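Local coordinates for protein exosome subunit (Archaeoglobus fulgidus, PDB 2OGK) that is of unknown function but belongs to an archaeal-specific family that resembles RNA-binding proteins in structure, with a low likelihood of binding RNA, at the interface of chains A and B and the interface of chains C and B. Sequence-based numbering; all coordinates share one arbitrary frame. Chains: chain A/B/C, Hypothetical protein.

Contact 1: the interface of chains A and B. Residues chain A 46, 99, 114-116, 118; chain B 87-93, 132.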
loop_
_atom_site.group_PDB
_atom_site.type_symbol
_atom_site.label_atom_id
_atom_site.label_comp_id
_atom_site.label_asym_id
_atom_site.label_seq_id
_atom_site.Cartn_x
_atom_site.Cartn_y
_atom_site.Cartn_z
ATOM N N HIS A 46 10.115 16.491 -0.534
ATOM C CA HIS A 46 9.950 15.940 -1.877
ATOM C C HIS A 46 10.025 17.012 -2.967
ATOM O O HIS A 46 10.172 16.705 -4.166
ATOM C CB HIS A 46 8.616 15.202 -1.966
ATOM C CG HIS A 46 8.544 13.992 -1.093
ATOM N ND1 HIS A 46 7.390 13.255 -0.938
ATOM C CD2 HIS A 46 9.486 13.378 -0.341
ATOM C CE1 HIS A 46 7.625 12.237 -0.129
ATOM N NE2 HIS A 46 8.890 12.288 0.248
ATOM N N ARG A 99 2.882 3.032 6.997
ATOM C CA ARG A 99 2.731 4.478 6.872
ATOM C C ARG A 99 1.383 5.028 7.357
ATOM O O ARG A 99 0.317 4.710 6.826
ATOM C CB ARG A 99 3.037 4.907 5.441
ATOM C CG ARG A 99 4.491 4.659 5.089
ATOM C CD ARG A 99 4.811 5.254 3.749
ATOM N NE ARG A 99 6.211 5.109 3.362
ATOM C CZ ARG A 99 6.698 5.502 2.186
ATOM N NH1 ARG A 99 5.890 6.062 1.283
ATOM N NH2 ARG A 99 7.991 5.339 1.911
ATOM N N SER A 114 -1.807 6.334 1.735
ATOM C CA SER A 114 -1.070 6.022 0.500
ATOM C C SER A 114 -0.377 7.240 -0.094
ATOM O O SER A 114 0.208 7.154 -1.169
ATOM C CB SER A 114 -1.997 5.432 -0.563
ATOM O OG SER A 114 -2.268 4.071 -0.288
ATOM N N GLY A 115 -0.447 8.370 0.612
ATOM C CA GLY A 115 0.157 9.608 0.139
ATOM C C GLY A 115 1.641 9.753 0.441
ATOM O O GLY A 115 2.285 8.807 0.929
ATOM N N GLY A 116 2.184 10.938 0.172
ATOM C CA GLY A 116 3.596 11.160 0.409
ATOM C C GLY A 116 3.996 12.053 1.565
ATOM O O GLY A 116 4.982 12.784 1.457
ATOM N N PRO A 118 3.350 10.832 5.193
ATOM C CA PRO A 118 2.800 10.141 6.360
ATOM C C PRO A 118 3.653 10.341 7.598
ATOM O O PRO A 118 4.600 11.136 7.611
ATOM C CB PRO A 118 2.802 8.690 5.908
ATOM C CG PRO A 118 4.123 8.610 5.207
ATOM C CD PRO A 118 4.269 9.948 4.451
ATOM N N GLU B 87 -1.959 13.868 -4.423
ATOM C CA GLU B 87 -0.963 13.943 -3.370
ATOM C C GLU B 87 -1.176 12.923 -2.226
ATOM O O GLU B 87 -0.256 12.654 -1.458
ATOM C CB GLU B 87 -0.934 15.381 -2.849
ATOM C CG GLU B 87 0.355 15.805 -2.192
ATOM C CD GLU B 87 1.432 16.203 -3.172
ATOM O OE1 GLU B 87 1.221 17.131 -3.971
ATOM O OE2 GLU B 87 2.509 15.591 -3.134
ATOM N N ASP B 88 -2.373 12.343 -2.132
ATOM C CA ASP B 88 -2.671 11.343 -1.095
ATOM C C ASP B 88 -2.797 9.928 -1.638
ATOM O O ASP B 88 -3.122 9.006 -0.889
ATOM C CB ASP B 88 -3.982 11.668 -0.381
ATOM C CG ASP B 88 -3.980 13.038 0.235
ATOM O OD1 ASP B 88 -3.090 13.319 1.078
ATOM O OD2 ASP B 88 -4.875 13.832 -0.128
ATOM N N ARG B 89 -2.559 9.769 -2.939
ATOM C CA ARG B 89 -2.667 8.475 -3.613
ATOM C C ARG B 89 -1.310 7.963 -3.997
ATOM O O ARG B 89 -1.107 6.755 -4.098
ATOM C CB ARG B 89 -3.473 8.599 -4.898
ATOM C CG ARG B 89 -4.698 9.420 -4.754
ATOM C CD ARG B 89 -5.393 9.643 -6.077
ATOM N NE ARG B 89 -6.802 9.797 -5.784
ATOM C CZ ARG B 89 -7.566 8.786 -5.404
ATOM N NH1 ARG B 89 -7.047 7.572 -5.306
ATOM N NH2 ARG B 89 -8.825 8.996 -5.066
ATOM N N ILE B 90 -0.396 8.891 -4.256
ATOM C CA ILE B 90 0.956 8.527 -4.648
ATOM C C ILE B 90 1.863 8.494 -3.429
ATOM O O ILE B 90 2.046 9.505 -2.761
ATOM C CB ILE B 90 1.514 9.525 -5.694
ATOM C CG1 ILE B 90 0.574 9.553 -6.913
ATOM C CG2 ILE B 90 2.956 9.143 -6.071
ATOM C CD1 ILE B 90 0.909 10.602 -7.953
ATOM N N ASP B 91 2.399 7.318 -3.122
ATOM C CA ASP B 91 3.293 7.198 -1.988
ATOM C C ASP B 91 4.698 7.589 -2.379
ATOM O O ASP B 91 4.959 7.966 -3.511
ATOM C CB ASP B 91 3.304 5.773 -1.412
ATOM C CG ASP B 91 3.534 4.705 -2.460
ATOM O OD1 ASP B 91 4.322 4.932 -3.413
ATOM O OD2 ASP B 91 2.925 3.623 -2.302
ATOM N N GLU B 92 5.607 7.484 -1.426
ATOM C CA GLU B 92 6.990 7.842 -1.649
ATOM C C GLU B 92 7.744 6.860 -2.542
ATOM O O GLU B 92 8.896 7.080 -2.886
ATOM C CB GLU B 92 7.645 8.046 -0.283
ATOM C CG GLU B 92 6.871 9.142 0.488
ATOM C CD GLU B 92 7.280 9.333 1.942
ATOM O OE1 GLU B 92 7.688 10.466 2.295
ATOM O OE2 GLU B 92 7.176 8.364 2.731
ATOM N N GLN B 93 7.076 5.793 -2.956
ATOM C CA GLN B 93 7.707 4.821 -3.834
ATOM C C GLN B 93 7.154 5.083 -5.217
ATOM O O GLN B 93 7.279 4.258 -6.113
ATOM C CB GLN B 93 7.380 3.387 -3.400
ATOM C CG GLN B 93 7.453 3.162 -1.898
ATOM C CD GLN B 93 8.630 3.885 -1.241
ATOM O OE1 GLN B 93 9.800 3.583 -1.513
ATOM N NE2 GLN B 93 8.321 4.851 -0.374
ATOM N N ARG B 132 9.423 13.674 -6.899
ATOM C CA ARG B 132 8.019 13.761 -6.511
ATOM C C ARG B 132 7.384 14.722 -7.508
ATOM O O ARG B 132 6.286 14.498 -8.028
ATOM C CB ARG B 132 7.922 14.340 -5.098
ATOM C CG ARG B 132 6.524 14.545 -4.555
ATOM C CD ARG B 132 5.903 13.237 -4.230
ATOM N NE ARG B 132 4.581 13.351 -3.623
ATOM C CZ ARG B 132 3.868 12.310 -3.197
ATOM N NH1 ARG B 132 4.362 11.083 -3.306
ATOM N NH2 ARG B 132 2.648 12.482 -2.696
HETATM O O HOH W 1 -4.080 8.123 1.449
#
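In this member of the archaeal UPF201 (DUF54) family, chain A packs loops and strand 95-100 against the 3-10 helix 86-88 of chain B, the loop that follows it and the start of helix 132-142. The patch joins two copies of the protein, though it may not be the biological interface. The protruding residue is B:Glu92, whose extended side chain has CG anti to its own carbonyl carbon and drives the carboxylate between A:Arg99 and A:His46. A:Arg99 reaches out with its chain extended from CG to NE. Its NH1 forms a salt bridge with B:Glu92 OE2 at 3.0 Å, but the carboxylate lies over one guanidinium face, offset toward the rim, with the two planes 81° apart. The N-H of NH1 points away from OE2, so the pair is probably held by charge rather than by a directed hydrogen bond. The other oxygen, B:Glu92 OE1, takes a hydrogen bond from A:His46 NE2 at 3.0 Å if that nitrogen carries the proton. The carboxylate carbon B:Glu92 CD lies in the plane of the imidazole at its edge, while the carboxylate itself is turned 55° from the ring; its negative charge is likely to stabilise a protonated ring. Beside this group, A:Pro118 CD meets B:Glu92 OE2 tip to tip at 3.7 Å.

The other flank of A:His46 rests on B:Arg132, with A:His46 CB 3.3 Å from B:Arg132 CB. B:Arg132 bends at chi2 (72°), and its guanidinium is fixed in rotation by chain B acceptors lying in or close to its plane. B:Arg132 NE and NH2 grip B:Glu87 OE2 side-on, NE at 3.1 Å, while B:Arg132 NH1 and NH2 both reach B:Ile90 O, NH1 at 2.9 Å. The guanidinium lies against A:Gly116, whose CA is 3.8 Å from B:Arg132 CZ. Nearby, A:Gly116 N bonds weakly to B:Glu87 O, and a water links A:Ser114 N to B:Asp88 O.

Contact 2: the interface of chains C and B. Residues chain C 16, 18-20, 23-24, 102-103; chain B 16, 18-20, 23-24, 103.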
loop_
_atom_site.group_PDB
_atom_site.type_symbol
_atom_site.label_atom_id
_atom_site.label_comp_id
_atom_site.label_asym_id
_atom_site.label_seq_id
_atom_site.Cartn_x
_atom_site.Cartn_y
_atom_site.Cartn_z
ATOM N N HIS C 16 -23.570 -10.468 0.136
ATOM C CA HIS C 16 -23.212 -9.439 -0.831
ATOM C C HIS C 16 -23.036 -10.077 -2.208
ATOM O O HIS C 16 -22.805 -11.282 -2.308
ATOM C CB HIS C 16 -21.919 -8.766 -0.367
ATOM C CG HIS C 16 -21.901 -8.460 1.101
ATOM N ND1 HIS C 16 -22.601 -7.408 1.656
ATOM C CD2 HIS C 16 -21.306 -9.100 2.137
ATOM C CE1 HIS C 16 -22.439 -7.417 2.968
ATOM N NE2 HIS C 16 -21.659 -8.434 3.286
ATOM N N THR C 18 -20.795 -10.600 -4.159
ATOM C CA THR C 18 -19.643 -11.474 -4.304
ATOM C C THR C 18 -19.672 -12.723 -3.431
ATOM O O THR C 18 -18.806 -13.599 -3.557
ATOM C CB THR C 18 -18.349 -10.689 -4.010
ATOM O OG1 THR C 18 -18.387 -10.171 -2.673
ATOM C CG2 THR C 18 -18.210 -9.526 -4.982
ATOM N N GLU C 19 -20.666 -12.807 -2.552
ATOM C CA GLU C 19 -20.791 -13.948 -1.650
ATOM C C GLU C 19 -21.622 -15.115 -2.167
ATOM O O GLU C 19 -22.582 -14.934 -2.928
ATOM C CB GLU C 19 -21.386 -13.502 -0.317
ATOM C CG GLU C 19 -20.423 -12.768 0.567
ATOM C CD GLU C 19 -20.958 -12.585 1.963
ATOM O OE1 GLU C 19 -21.973 -11.877 2.124
ATOM O OE2 GLU C 19 -20.365 -13.151 2.902
ATOM N N ASP C 20 -21.243 -16.315 -1.734
ATOM C CA ASP C 20 -21.969 -17.529 -2.091
ATOM C C ASP C 20 -23.007 -17.778 -0.997
ATOM O O ASP C 20 -22.651 -18.181 0.113
ATOM C CB ASP C 20 -21.022 -18.722 -2.175
ATOM C CG ASP C 20 -21.764 -20.041 -2.235
ATOM O OD1 ASP C 20 -23.002 -20.021 -2.422
ATOM O OD2 ASP C 20 -21.110 -21.095 -2.104
ATOM N N LYS C 23 -22.550 -20.943 1.190
ATOM C CA LYS C 23 -21.475 -20.913 2.173
ATOM C C LYS C 23 -21.886 -20.043 3.368
ATOM O O LYS C 23 -21.497 -20.307 4.508
ATOM C CB LYS C 23 -20.191 -20.381 1.531
ATOM C CG LYS C 23 -19.692 -21.235 0.386
ATOM C CD LYS C 23 -18.375 -20.725 -0.165
ATOM C CE LYS C 23 -17.911 -21.593 -1.334
ATOM N NZ LYS C 23 -16.564 -21.217 -1.861
ATOM N N VAL C 24 -22.683 -19.010 3.098
ATOM C CA VAL C 24 -23.171 -18.119 4.146
ATOM C C VAL C 24 -24.005 -18.938 5.116
ATOM O O VAL C 24 -23.823 -18.854 6.328
ATOM C CB VAL C 24 -24.080 -17.010 3.586
ATOM C CG1 VAL C 24 -24.567 -16.120 4.713
ATOM C CG2 VAL C 24 -23.335 -16.203 2.543
ATOM N N LYS C 102 -18.797 -14.220 11.138
ATOM C CA LYS C 102 -19.340 -15.012 10.055
ATOM C C LYS C 102 -18.240 -15.906 9.503
ATOM O O LYS C 102 -18.477 -17.074 9.195
ATOM C CB LYS C 102 -19.866 -14.118 8.928
ATOM C CG LYS C 102 -20.331 -14.916 7.709
ATOM C CD LYS C 102 -20.724 -14.037 6.543
ATOM C CE LYS C 102 -21.892 -13.143 6.904
ATOM N NZ LYS C 102 -22.267 -12.245 5.786
ATOM N N GLN C 103 -17.031 -15.359 9.392
ATOM C CA GLN C 103 -15.897 -16.105 8.848
ATOM C C GLN C 103 -15.468 -17.305 9.684
ATOM O O GLN C 103 -15.273 -18.401 9.143
ATOM C CB GLN C 103 -14.727 -15.158 8.611
ATOM C CG GLN C 103 -15.030 -14.112 7.533
ATOM C CD GLN C 103 -15.721 -14.698 6.294
ATOM O OE1 GLN C 103 -15.330 -15.748 5.787
ATOM N NE2 GLN C 103 -16.747 -14.007 5.803
ATOM N N HIS B 16 -12.791 -14.012 0.781
ATOM C CA HIS B 16 -13.064 -14.529 2.113
ATOM C C HIS B 16 -13.764 -15.893 2.052
ATOM O O HIS B 16 -14.351 -16.259 1.030
ATOM C CB HIS B 16 -13.918 -13.523 2.887
ATOM C CG HIS B 16 -13.312 -12.157 2.967
ATOM N ND1 HIS B 16 -12.084 -11.921 3.546
ATOM C CD2 HIS B 16 -13.759 -10.956 2.532
ATOM C CE1 HIS B 16 -11.800 -10.633 3.465
ATOM N NE2 HIS B 16 -12.800 -10.025 2.854
ATOM N N THR B 18 -16.461 -17.010 2.943
ATOM C CA THR B 18 -17.845 -16.964 2.493
ATOM C C THR B 18 -17.953 -16.600 1.007
ATOM O O THR B 18 -19.016 -16.747 0.389
ATOM C CB THR B 18 -18.595 -15.912 3.287
ATOM O OG1 THR B 18 -18.313 -16.090 4.680
ATOM C CG2 THR B 18 -20.076 -16.029 3.042
ATOM N N GLU B 19 -16.836 -16.138 0.445
ATOM C CA GLU B 19 -16.764 -15.692 -0.944
ATOM C C GLU B 19 -16.493 -16.709 -2.048
ATOM O O GLU B 19 -15.921 -17.781 -1.818
ATOM C CB GLU B 19 -15.738 -14.570 -1.051
ATOM C CG GLU B 19 -16.111 -13.353 -0.262
ATOM C CD GLU B 19 -15.270 -12.166 -0.631
ATOM O OE1 GLU B 19 -14.073 -12.149 -0.268
ATOM O OE2 GLU B 19 -15.804 -11.256 -1.298
ATOM N N ASP B 20 -16.902 -16.319 -3.257
ATOM C CA ASP B 20 -16.756 -17.129 -4.466
ATOM C C ASP B 20 -15.727 -16.536 -5.430
ATOM O O ASP B 20 -15.940 -15.464 -5.998
ATOM C CB ASP B 20 -18.129 -17.263 -5.155
ATOM C CG ASP B 20 -18.037 -17.805 -6.576
ATOM O OD1 ASP B 20 -17.231 -18.726 -6.830
ATOM O OD2 ASP B 20 -18.790 -17.313 -7.441
ATOM N N LYS B 23 -17.023 -15.383 -8.742
ATOM C CA LYS B 23 -17.845 -14.174 -8.654
ATOM C C LYS B 23 -16.953 -12.938 -8.542
ATOM O O LYS B 23 -17.204 -11.920 -9.193
ATOM C CB LYS B 23 -18.795 -14.255 -7.452
ATOM N N VAL B 24 -15.912 -13.043 -7.717
ATOM C CA VAL B 24 -14.962 -11.952 -7.493
ATOM C C VAL B 24 -14.134 -11.698 -8.745
ATOM O O VAL B 24 -14.031 -10.559 -9.205
ATOM C CB VAL B 24 -13.997 -12.270 -6.312
ATOM C CG1 VAL B 24 -13.036 -11.111 -6.096
ATOM C CG2 VAL B 24 -14.794 -12.536 -5.035
ATOM N N GLN B 103 -17.943 -4.567 -4.605
ATOM C CA GLN B 103 -19.315 -4.950 -4.888
ATOM C C GLN B 103 -19.886 -4.319 -6.144
ATOM O O GLN B 103 -20.374 -5.020 -7.033
ATOM C CB GLN B 103 -20.198 -4.613 -3.693
ATOM C CG GLN B 103 -19.862 -5.425 -2.462
ATOM C CD GLN B 103 -19.786 -6.906 -2.766
ATOM O OE1 GLN B 103 -20.706 -7.475 -3.347
ATOM N NE2 GLN B 103 -18.685 -7.541 -2.376
#
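Two copies of the loop preceding the helix that starts at residue 21 meet here about a two-fold axis, C:Glu19 pairing with B:Glu19 in an antiparallel beta bridge. Backbone bonds flank it: C:Asp20 N donates to B:Thr18 O at 3.1 Å, nearly along the C=O axis, and the twin from B:Asp20 N is weak.

Side-chain hydrogen bonding centres on the glutamines, each bent at chi2 to bring its amide up to the opposite threonine. B:Gln103 NE2 gives C:Thr18 OG1 a nearly straight in-plane bond of 2.7 Å, while B:Gln103 OE1 accepts from C:Thr18 N on a lone pair at 3.2 Å. An alanine in place of B:Gln103 would probably loosen the hold on C:Thr18 by losing both bonds. The twin differs: C:Gln103 NE2 meets B:Thr18 OG1 at 2.8 Å, tilted 29° out of the amide plane. C:Thr18 OG1, in the crowded position between backbone N and carbonyl carbon (chi1 60°), also donates to the anti lone pair of B:Glu19 OE2. B:Thr18 instead has OG1 anti to the carbonyl carbon (chi1 -48°) and CG2 anti to the backbone N, turned toward C:Glu19. C:Glu19 OE1 accepts from C:His16 N at 2.9 Å, which probably steadies the loop.

Apolar contacts include B:Thr18 CG2 against C:Val24 CG2 at 3.3 Å and C:His16 CB against B:Gln103 CD. The site joins chains C and B about a two-fold axis and may support self-association.

Chain B takes part in both contacts, whose C-alpha centres lie about 32 Å apart, and it uses different surfaces for them. At contact 1 it offers the 3-10 helix 86-88, the loop after it and the start of helix 132-142; at contact 2, the loop before helix 21-29 and helix 102-106. No residue is common to the two. The chain A face of contact 1 includes strand 95-100, which in sequence closely precedes the helix used in contact 2. With a two-fold contact 2 and a less regular contact 1, chain B bridges A and C in the deposited four-copy assembly, which may not be the biological one.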